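Local coordinates for myosin light chain 1 (PDB 1M45), which serves as a light chain for the yeast myosins MYO1 and MYO2 and for IQG1 by binding their IQ domains, supporting actomyosin ring assembly during cytokinesis, at residues L12-K15 and K16-A20; L58-D61 and Q62-L66; K115-D118 and A119-D122; E73-A76 and T77-A80. All coordinates share one frame; numbering follows the deposited sequence. Where two conformers were deposited one is given.

Interaction 1: residues L12-K15 and K16-A20; sequences LFDK and KGQGA
Asp-14 OD2 draws in three backbone N-H groups from the loop and the strand start that follow it, one bond sound and two weak, in the turn of an EF-hand between helix 10-13 and strand 20-22. The sound bond comes from Gly-19 N at 2.8 Å, which meets OD2 on the syn side, 22° out of the carboxylate plane; Ala-20 N adds a weak one at 3.4 Å. The N-H of Gln-18 is shared: its main bond runs to Asp-14 OD1 at 3.0 Å and 167°, through the syn lone pair, and a weak one to OD2 at 3.2 Å. Because CG of Asp-14 stands anti to its own nitrogen (chi1 179°), the carboxylate reaches into the loop, where these N-H groups meet it. A type I beta turn from Asp-14 to Gly-17 starts the reversal, and the positive phi of Gly-17 and Gly-19 helps curl the backbone around the carboxylate. Asp-14 is inferred to be a calcium ligand; here its oxygens are occupied by backbone donors. Lys-15 forms a salt bridge with an acidic side chain of the bound peptide. Downstream, the bent side chain of Gln-18 returns its amide to the backbone, NE2 donating to Lys-16 O at 3.1 Å.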
loop_
_atom_site.group_PDB
_atom_site.type_symbol
_atom_site.label_atom_id
_atom_site.label_comp_id
_atom_site.label_asym_id
_atom_site.label_seq_id
_atom_site.Cartn_x
_atom_site.Cartn_y
_atom_site.Cartn_z
ATOM N N LEU A 12 14.270 10.564 -4.281
ATOM C CA LEU A 12 13.178 10.573 -5.262
ATOM C C LEU A 12 12.022 11.443 -4.772
ATOM O O LEU A 12 11.197 11.942 -5.583
ATOM C CB LEU A 12 12.682 9.146 -5.549
ATOM C CG LEU A 12 13.648 8.166 -6.192
ATOM C CD1 LEU A 12 13.020 6.769 -6.245
ATOM C CD2 LEU A 12 13.993 8.684 -7.594
ATOM N N PHE A 13 11.934 11.606 -3.454
ATOM C CA PHE A 13 10.926 12.448 -2.844
ATOM C C PHE A 13 11.428 13.878 -2.712
ATOM O O PHE A 13 10.642 14.793 -2.414
ATOM C CB PHE A 13 10.515 11.898 -1.464
ATOM C CG PHE A 13 9.596 10.696 -1.544
ATOM C CD1 PHE A 13 10.104 9.450 -1.730
ATOM C CD2 PHE A 13 8.208 10.877 -1.545
ATOM C CE1 PHE A 13 9.264 8.334 -1.837
ATOM C CE2 PHE A 13 7.343 9.776 -1.654
ATOM C CZ PHE A 13 7.885 8.506 -1.786
ATOM N N ASP A 14 12.734 14.065 -2.876
ATOM C CA ASP A 14 13.319 15.408 -2.762
ATOM C C ASP A 14 14.121 15.725 -4.028
ATOM O O ASP A 14 15.343 15.832 -4.015
ATOM C CB ASP A 14 14.229 15.440 -1.542
ATOM C CG ASP A 14 14.903 16.787 -1.340
ATOM O OD1 ASP A 14 14.410 17.797 -1.864
ATOM O OD2 ASP A 14 15.935 16.877 -0.677
ATOM N N LYS A 15 13.434 15.947 -5.125
ATOM C CA LYS A 15 14.163 16.206 -6.368
ATOM C C LYS A 15 14.620 17.657 -6.531
ATOM O O LYS A 15 15.172 18.050 -7.563
ATOM C CB LYS A 15 13.343 15.742 -7.553
ATOM C CG LYS A 15 13.173 14.238 -7.545
ATOM C CD LYS A 15 12.416 13.776 -8.767
ATOM C CE LYS A 15 12.343 12.278 -8.769
ATOM N NZ LYS A 15 11.283 11.766 -9.656
ATOM N N LYS A 16 14.418 18.429 -5.481
ATOM C CA LYS A 16 14.748 19.841 -5.502
ATOM C C LYS A 16 15.855 20.210 -4.529
ATOM O O LYS A 16 15.984 21.372 -4.153
ATOM C CB LYS A 16 13.477 20.644 -5.266
ATOM C CG LYS A 16 12.531 20.503 -6.449
ATOM C CD LYS A 16 11.137 20.972 -6.132
ATOM C CE LYS A 16 10.235 20.766 -7.326
ATOM N NZ LYS A 16 8.883 21.303 -7.062
ATOM N N GLY A 17 16.662 19.208 -4.166
ATOM C CA GLY A 17 17.819 19.376 -3.306
ATOM C C GLY A 17 17.583 20.210 -2.057
ATOM O O GLY A 17 18.378 21.064 -1.735
ATOM N N GLN A 18 16.482 19.958 -1.360
ATOM C CA GLN A 18 16.161 20.709 -0.144
ATOM C C GLN A 18 16.743 20.062 1.135
ATOM O O GLN A 18 16.816 20.731 2.178
ATOM C CB GLN A 18 14.637 20.877 0.005
ATOM C CG GLN A 18 13.974 21.745 -1.080
ATOM C CD GLN A 18 14.491 23.169 -1.073
ATOM O OE1 GLN A 18 14.401 23.868 -0.050
ATOM N NE2 GLN A 18 15.014 23.619 -2.219
ATOM N N GLY A 19 17.139 18.777 1.045
ATOM C CA GLY A 19 17.608 17.987 2.179
ATOM C C GLY A 19 16.420 17.661 3.088
ATOM O O GLY A 19 16.570 17.249 4.259
ATOM N N ALA A 20 15.223 17.814 2.529
ATOM C CA ALA A 20 13.992 17.567 3.256
ATOM C C ALA A 20 12.876 17.270 2.266
ATOM O O ALA A 20 12.953 17.656 1.098
ATOM C CB ALA A 20 13.628 18.835 4.069
#

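Interaction 2: residues L58-D61 and Q62-L66; sequences LTLD and QITGL
Residues 58-61 leave strand 57-59 and turn directly into helix 60-69, whose first turns run on through 62-66. Ile-63 N donates to Thr-59 O at 3.0 Å, and the bonds from Thr-64 N to Leu-60 O and from Gly-65 N to Asp-61 O continue the helical pattern. Thr-59 is the N-cap: OG1 lies between its own nitrogen and carbonyl carbon (chi1 67°) and accepts from Gln-62 N at 3.1 Å. The reciprocal bond comes from the side chain of Gln-62, extended beyond CG, whose OE1 receives Thr-59 N at 2.9 Å in the carbonyl plane, on a lone pair, with a nearly straight N-H (167°). With an alanine in place of Gln-62 the side-chain acceptor is gone, and Thr-59 N would probably lose its mate and the capping box its return bond. One turn on, Thr-64 OG1 also donates to Leu-60 O, at 2.9 Å and from above the carbonyl plane, and a water joins the same hydroxyl to Asp-61 OD1. On the inner side, CB of Leu-58 meets CG1 of Ile-63 at 3.9 Å, their side chains crossing at about a right angle; both also pack on Leu-26 of helix 26-32. The paired Thr-59 and Gln-62 bonds define a capping box, here opening the helix that follows the second strand of a small antiparallel EF-hand sheet.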
loop_
_atom_site.group_PDB
_atom_site.type_symbol
_atom_site.label_atom_id
_atom_site.label_comp_id
_atom_site.label_asym_id
_atom_site.label_seq_id
_atom_site.Cartn_x
_atom_site.Cartn_y
_atom_site.Cartn_z
ATOM N N LEU A 58 10.205 17.634 6.378
ATOM C CA LEU A 58 10.910 16.790 7.328
ATOM C C LEU A 58 12.240 16.355 6.731
ATOM O O LEU A 58 12.309 16.001 5.549
ATOM C CB LEU A 58 10.077 15.524 7.664
ATOM C CG LEU A 58 8.680 15.697 8.247
ATOM C CD1 LEU A 58 7.915 14.373 8.251
ATOM C CD2 LEU A 58 8.786 16.309 9.653
ATOM N N THR A 59 13.298 16.376 7.541
ATOM C CA THR A 59 14.598 15.865 7.119
ATOM C C THR A 59 14.625 14.347 7.232
ATOM O O THR A 59 13.765 13.748 7.907
ATOM C CB THR A 59 15.772 16.440 7.964
ATOM O OG1 THR A 59 15.683 15.964 9.312
ATOM C CG2 THR A 59 15.741 17.943 8.029
ATOM N N LEU A 60 15.609 13.717 6.587
ATOM C CA LEU A 60 15.732 12.271 6.658
ATOM C C LEU A 60 15.973 11.858 8.095
ATOM O O LEU A 60 15.434 10.857 8.576
ATOM C CB LEU A 60 16.852 11.761 5.745
ATOM C CG LEU A 60 17.064 10.258 5.695
ATOM C CD1 LEU A 60 15.759 9.519 5.371
ATOM C CD2 LEU A 60 18.123 9.978 4.665
ATOM N N ASP A 61 16.793 12.628 8.794
ATOM C CA ASP A 61 17.052 12.300 10.176
ATOM C C ASP A 61 15.807 12.379 11.052
ATOM O O ASP A 61 15.670 11.596 11.999
ATOM C CB ASP A 61 18.127 13.201 10.768
ATOM C CG ASP A 61 19.505 12.846 10.286
ATOM O OD1 ASP A 61 19.780 11.642 9.991
ATOM O OD2 ASP A 61 20.382 13.720 10.218
ATOM N N GLN A 62 14.927 13.329 10.744
ATOM C CA GLN A 62 13.706 13.492 11.526
ATOM C C GLN A 62 12.806 12.305 11.251
ATOM O O GLN A 62 12.191 11.729 12.183
ATOM C CB GLN A 62 12.990 14.779 11.189
ATOM C CG GLN A 62 13.618 16.053 11.725
ATOM C CD GLN A 62 12.826 17.269 11.340
ATOM O OE1 GLN A 62 12.580 17.518 10.161
ATOM N NE2 GLN A 62 12.381 18.022 12.339
ATOM N N ILE A 63 12.792 11.885 9.985
ATOM C CA ILE A 63 11.952 10.742 9.613
ATOM C C ILE A 63 12.459 9.462 10.242
ATOM O O ILE A 63 11.683 8.647 10.730
ATOM C CB ILE A 63 11.846 10.591 8.076
ATOM C CG1 ILE A 63 11.087 11.788 7.534
ATOM C CG2 ILE A 63 11.089 9.296 7.714
ATOM C CD1 ILE A 63 10.952 11.838 5.995
ATOM N N THR A 64 13.777 9.284 10.239
ATOM C CA THR A 64 14.391 8.120 10.847
ATOM C C THR A 64 14.078 8.076 12.329
ATOM O O THR A 64 13.763 7.018 12.865
ATOM C CB THR A 64 15.917 8.136 10.592
ATOM O OG1 THR A 64 16.145 8.142 9.180
ATOM C CG2 THR A 64 16.541 6.830 11.052
ATOM N N GLY A 65 14.134 9.237 12.975
ATOM C CA GLY A 65 13.764 9.353 14.373
ATOM C C GLY A 65 12.325 8.896 14.582
ATOM O O GLY A 65 12.034 8.115 15.495
ATOM N N LEU A 66 11.411 9.348 13.715
ATOM C CA LEU A 66 9.987 8.960 13.796
ATOM C C LEU A 66 9.816 7.467 13.631
ATOM O O LEU A 66 8.963 6.869 14.307
ATOM C CB LEU A 66 9.124 9.707 12.766
ATOM C CG LEU A 66 9.028 11.219 12.913
ATOM C CD1 LEU A 66 8.374 11.857 11.692
ATOM C CD2 LEU A 66 8.251 11.564 14.179
HETATM O O HOH W 1 18.881 9.031 8.859
#

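Interaction 3: residues K115-D118 and A119-D122; sequences KLTD and AEVD
Two torsions close the contact between Thr-117 and Glu-120: at Thr-117, chi1 of 67° sets OG1 between the backbone nitrogen and the carbonyl carbon, while Glu-120 swings CG to the side of its own nitrogen (chi1 -76°) and then runs extended, carrying its carboxylate back before the helix start. OG1 of Thr-117 thereby accepts from Glu-120 N at 2.9 Å. In return Glu-120 OE1 receives Thr-117 N at 2.9 Å, using the anti lone pair, with the N-H almost straight at 170°. The two side chains cross at about a right angle, and CG of Glu-120 passes 3.3 Å from Thr-117 OG1. The same carboxylate oxygen rests 3.5 Å from CB of Leu-116, so this oxygen lies against apolar atoms of the leucine; both Leu-116 and Glu-120 also pack on apolar side chains of the bound peptide. Behind the cap the helical bonds set in, Val-121 N to Thr-117 O at 3.1 Å and Asp-122 N to Asp-118 O at 2.8 Å. Asp-118 and Asp-122, one turn apart, hold their OD1 atoms 6.0 Å from each other, and each makes a salt bridge with Arg-106 of helix 102-111, whose charge probably eases the repulsion between them. Val-121 packs on Leu-109 and Thr-110 of that helix. This reciprocal bonding is a capping box, opening helix 118-125 within an EF-hand pair; Asp-122 is inferred to belong to a calcium site.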
loop_
_atom_site.group_PDB
_atom_site.type_symbol
_atom_site.label_atom_id
_atom_site.label_comp_id
_atom_site.label_asym_id
_atom_site.label_seq_id
_atom_site.Cartn_x
_atom_site.Cartn_y
_atom_site.Cartn_z
ATOM N N LYS A 115 -12.411 2.734 -0.254
ATOM C CA LYS A 115 -12.621 3.170 -1.629
ATOM C C LYS A 115 -11.397 3.782 -2.330
ATOM O O LYS A 115 -11.189 5.002 -2.289
ATOM C CB LYS A 115 -13.807 4.139 -1.703
ATOM C CG LYS A 115 -15.111 3.467 -1.384
ATOM C CD LYS A 115 -16.222 4.511 -1.706
ATOM C CE LYS A 115 -17.578 3.928 -1.447
ATOM N NZ LYS A 115 -18.628 4.892 -1.882
ATOM N N LEU A 116 -10.566 2.945 -2.949
ATOM C CA LEU A 116 -9.455 3.478 -3.725
ATOM C C LEU A 116 -10.019 4.180 -4.956
ATOM O O LEU A 116 -11.195 3.953 -5.368
ATOM C CB LEU A 116 -8.504 2.349 -4.143
ATOM C CG LEU A 116 -7.853 1.568 -3.010
ATOM C CD1 LEU A 116 -6.954 0.533 -3.631
ATOM C CD2 LEU A 116 -7.048 2.479 -2.070
ATOM N N THR A 117 -9.216 5.038 -5.551
ATOM C CA THR A 117 -9.666 5.728 -6.768
ATOM C C THR A 117 -9.518 4.821 -7.963
ATOM O O THR A 117 -8.776 3.819 -7.912
ATOM C CB THR A 117 -8.903 7.034 -7.041
ATOM O OG1 THR A 117 -7.520 6.735 -7.370
ATOM C CG2 THR A 117 -8.814 7.930 -5.771
ATOM N N ASP A 118 -10.210 5.175 -9.044
ATOM C CA ASP A 118 -10.057 4.413 -10.284
ATOM C C ASP A 118 -8.604 4.521 -10.788
ATOM O O ASP A 118 -8.058 3.553 -11.321
ATOM C CB ASP A 118 -11.057 4.888 -11.337
ATOM C CG ASP A 118 -12.428 4.319 -11.108
ATOM O OD1 ASP A 118 -12.574 3.084 -11.033
ATOM O OD2 ASP A 118 -13.437 5.040 -10.998
ATOM N N ALA A 119 -7.982 5.675 -10.629
ATOM C CA ALA A 119 -6.555 5.820 -10.969
ATOM C C ALA A 119 -5.664 4.899 -10.171
ATOM O O ALA A 119 -4.722 4.293 -10.738
ATOM C CB ALA A 119 -6.088 7.270 -10.799
ATOM N N GLU A 120 -5.898 4.792 -8.865
ATOM C CA GLU A 120 -5.081 3.875 -8.055
ATOM C C GLU A 120 -5.230 2.433 -8.537
ATOM O O GLU A 120 -4.272 1.678 -8.581
ATOM C CB GLU A 120 -5.478 3.964 -6.580
ATOM C CG GLU A 120 -4.940 5.234 -5.922
ATOM C CD GLU A 120 -5.461 5.406 -4.497
ATOM O OE1 GLU A 120 -6.690 5.328 -4.258
ATOM O OE2 GLU A 120 -4.630 5.578 -3.576
ATOM N N VAL A 121 -6.465 2.049 -8.895
ATOM C CA VAL A 121 -6.684 0.712 -9.389
ATOM C C VAL A 121 -6.030 0.516 -10.770
ATOM O O VAL A 121 -5.471 -0.548 -11.027
ATOM C CB VAL A 121 -8.171 0.327 -9.354
ATOM C CG1 VAL A 121 -8.359 -1.093 -9.928
ATOM C CG2 VAL A 121 -8.664 0.374 -7.901
ATOM N N ASP A 122 -6.083 1.541 -11.624
ATOM C CA ASP A 122 -5.346 1.445 -12.903
ATOM C C ASP A 122 -3.864 1.186 -12.633
ATOM O O ASP A 122 -3.256 0.307 -13.242
ATOM C CB ASP A 122 -5.432 2.725 -13.749
ATOM C CG ASP A 122 -6.830 3.055 -14.237
ATOM O OD1 ASP A 122 -7.684 2.163 -14.301
ATOM O OD2 ASP A 122 -7.138 4.231 -14.570
#

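Interaction 4: residues E73-A76 and T77-A80; sequences ELDA and TTKA
Thr-77 OG1 donates to Leu-74 O at 2.7 Å in the carbonyl plane, while Thr-77 N reaches the same oxygen at 3.0 Å from well above that plane. Thr-78 repeats the scheme on Asp-75 O, with OG1 at 2.8 Å on a lone pair and its N-H coming from above. In both threonines the hydroxyl sits between the backbone nitrogen and carbonyl carbon (chi1 73° and 70°), which turns it back toward the carbonyl three residues earlier. This closely bonded side contrasts with the solvent side, where the exposed, extended Lys-79 crosses Asp-75 at about a right angle. In one of two conformers of Asp-75 their long salt bridge (Lys-79 NZ to Asp-75 OD2 3.4 Å), also bridged by a water, is doubtful as a permanent link; another water donates to Ala-76 O and accepts a weak bond from Lys-79 N. A valine at Thr-77 would remove the hydroxyl, and Leu-74 O would probably lose its in-plane donor while Asn-36 N lost the acceptor OG1 provides. The turn lies at the C-terminal side of helix 71-75, before the loop to helix 83-90. Thr-77 and Leu-74 pack on Tyr-35 and on Leu-41 of helix 39-47, Thr-78 on Arg-4 and Gln-148.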
loop_
_atom_site.group_PDB
_atom_site.type_symbol
_atom_site.label_atom_id
_atom_site.label_comp_id
_atom_site.label_asym_id
_atom_site.label_seq_id
_atom_site.Cartn_x
_atom_site.Cartn_y
_atom_site.Cartn_z
ATOM N N GLU A 73 4.738 -0.202 15.686
ATOM C CA GLU A 73 3.472 0.094 15.009
ATOM C C GLU A 73 3.623 0.029 13.503
ATOM O O GLU A 73 2.697 -0.404 12.791
ATOM C CB GLU A 73 2.957 1.465 15.418
ATOM C CG GLU A 73 2.638 1.555 16.915
ATOM C CD GLU A 73 3.830 1.910 17.804
ATOM O OE1 GLU A 73 5.013 1.704 17.454
ATOM O OE2 GLU A 73 3.567 2.384 18.927
ATOM N N LEU A 74 4.789 0.438 13.018
ATOM C CA LEU A 74 5.033 0.417 11.560
ATOM C C LEU A 74 5.301 -1.005 11.115
ATOM O O LEU A 74 4.766 -1.450 10.106
ATOM C CB LEU A 74 6.201 1.356 11.164
ATOM C CG LEU A 74 5.832 2.839 11.318
ATOM C CD1 LEU A 74 7.109 3.681 11.268
ATOM C CD2 LEU A 74 4.940 3.207 10.134
ATOM N N ASP A 75 6.090 -1.726 11.902
ATOM C CA ASP A 75 6.353 -3.113 11.591
ATOM C C ASP A 75 5.061 -3.943 11.559
ATOM O O ASP A 75 4.958 -4.852 10.757
ATOM C CB ASP A 75 7.331 -3.693 12.603
ATOM C CG ASP A 75 7.600 -5.114 12.360
ATOM O OD1 ASP A 75 8.061 -5.441 11.248
ATOM O OD2 ASP A 75 7.364 -5.974 13.228
ATOM N N ALA A 76 4.101 -3.618 12.427
ATOM C CA ALA A 76 2.785 -4.283 12.466
ATOM C C ALA A 76 1.999 -4.132 11.166
ATOM O O ALA A 76 1.104 -4.940 10.902
ATOM C CB ALA A 76 1.957 -3.761 13.634
ATOM N N THR A 77 2.343 -3.133 10.338
ATOM C CA THR A 77 1.648 -2.957 9.052
ATOM C C THR A 77 2.229 -3.843 7.948
ATOM O O THR A 77 1.719 -3.812 6.832
ATOM C CB THR A 77 1.653 -1.483 8.564
ATOM O OG1 THR A 77 2.962 -1.143 8.123
ATOM C CG2 THR A 77 1.281 -0.493 9.723
ATOM N N THR A 78 3.248 -4.648 8.262
ATOM C CA THR A 78 3.874 -5.511 7.245
ATOM C C THR A 78 3.644 -6.988 7.502
ATOM O O THR A 78 4.316 -7.828 6.925
ATOM C CB THR A 78 5.381 -5.266 7.129
ATOM O OG1 THR A 78 6.047 -5.744 8.307
ATOM C CG2 THR A 78 5.685 -3.748 6.989
ATOM N N LYS A 79 2.686 -7.282 8.370
ATOM C CA LYS A 79 2.473 -8.677 8.750
ATOM C C LYS A 79 1.272 -9.347 8.128
ATOM O O LYS A 79 0.856 -10.408 8.614
ATOM C CB LYS A 79 2.372 -8.750 10.267
ATOM C CG LYS A 79 3.658 -8.281 10.947
ATOM C CD LYS A 79 3.520 -8.310 12.472
ATOM C CE LYS A 79 4.881 -7.978 13.094
ATOM N NZ LYS A 79 4.807 -7.808 14.577
ATOM N N ALA A 80 0.683 -8.757 7.094
ATOM C CA ALA A 80 -0.485 -9.386 6.470
ATOM C C ALA A 80 -0.155 -10.680 5.787
ATOM O O ALA A 80 0.951 -10.844 5.259
ATOM C CB ALA A 80 -1.152 -8.428 5.452
HETATM O O HOH W 2 5.219 -5.107 15.207
HETATM O O HOH W 3 -0.063 -6.113 8.791
#

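From the N terminus, interaction 1 closes the loop between helix 10-13 and strand 20-22. Interaction 2 opens helix 60-69 after strand 57-59, the antiparallel partner of 20-22, and the two contacts touch where Ala-20 CB meets Leu-58 O at 3.5 Å. Interaction 4 follows at the end of helix 71-75, its nearest atoms about 5 Å from interaction 2, and leads into the connection toward helix 83-90. Interaction 3 comes last, starting helix 118-125 on the opposite side of the chain's centre from interactions 2 and 4. All four are local and in series; none nests in or crosses another.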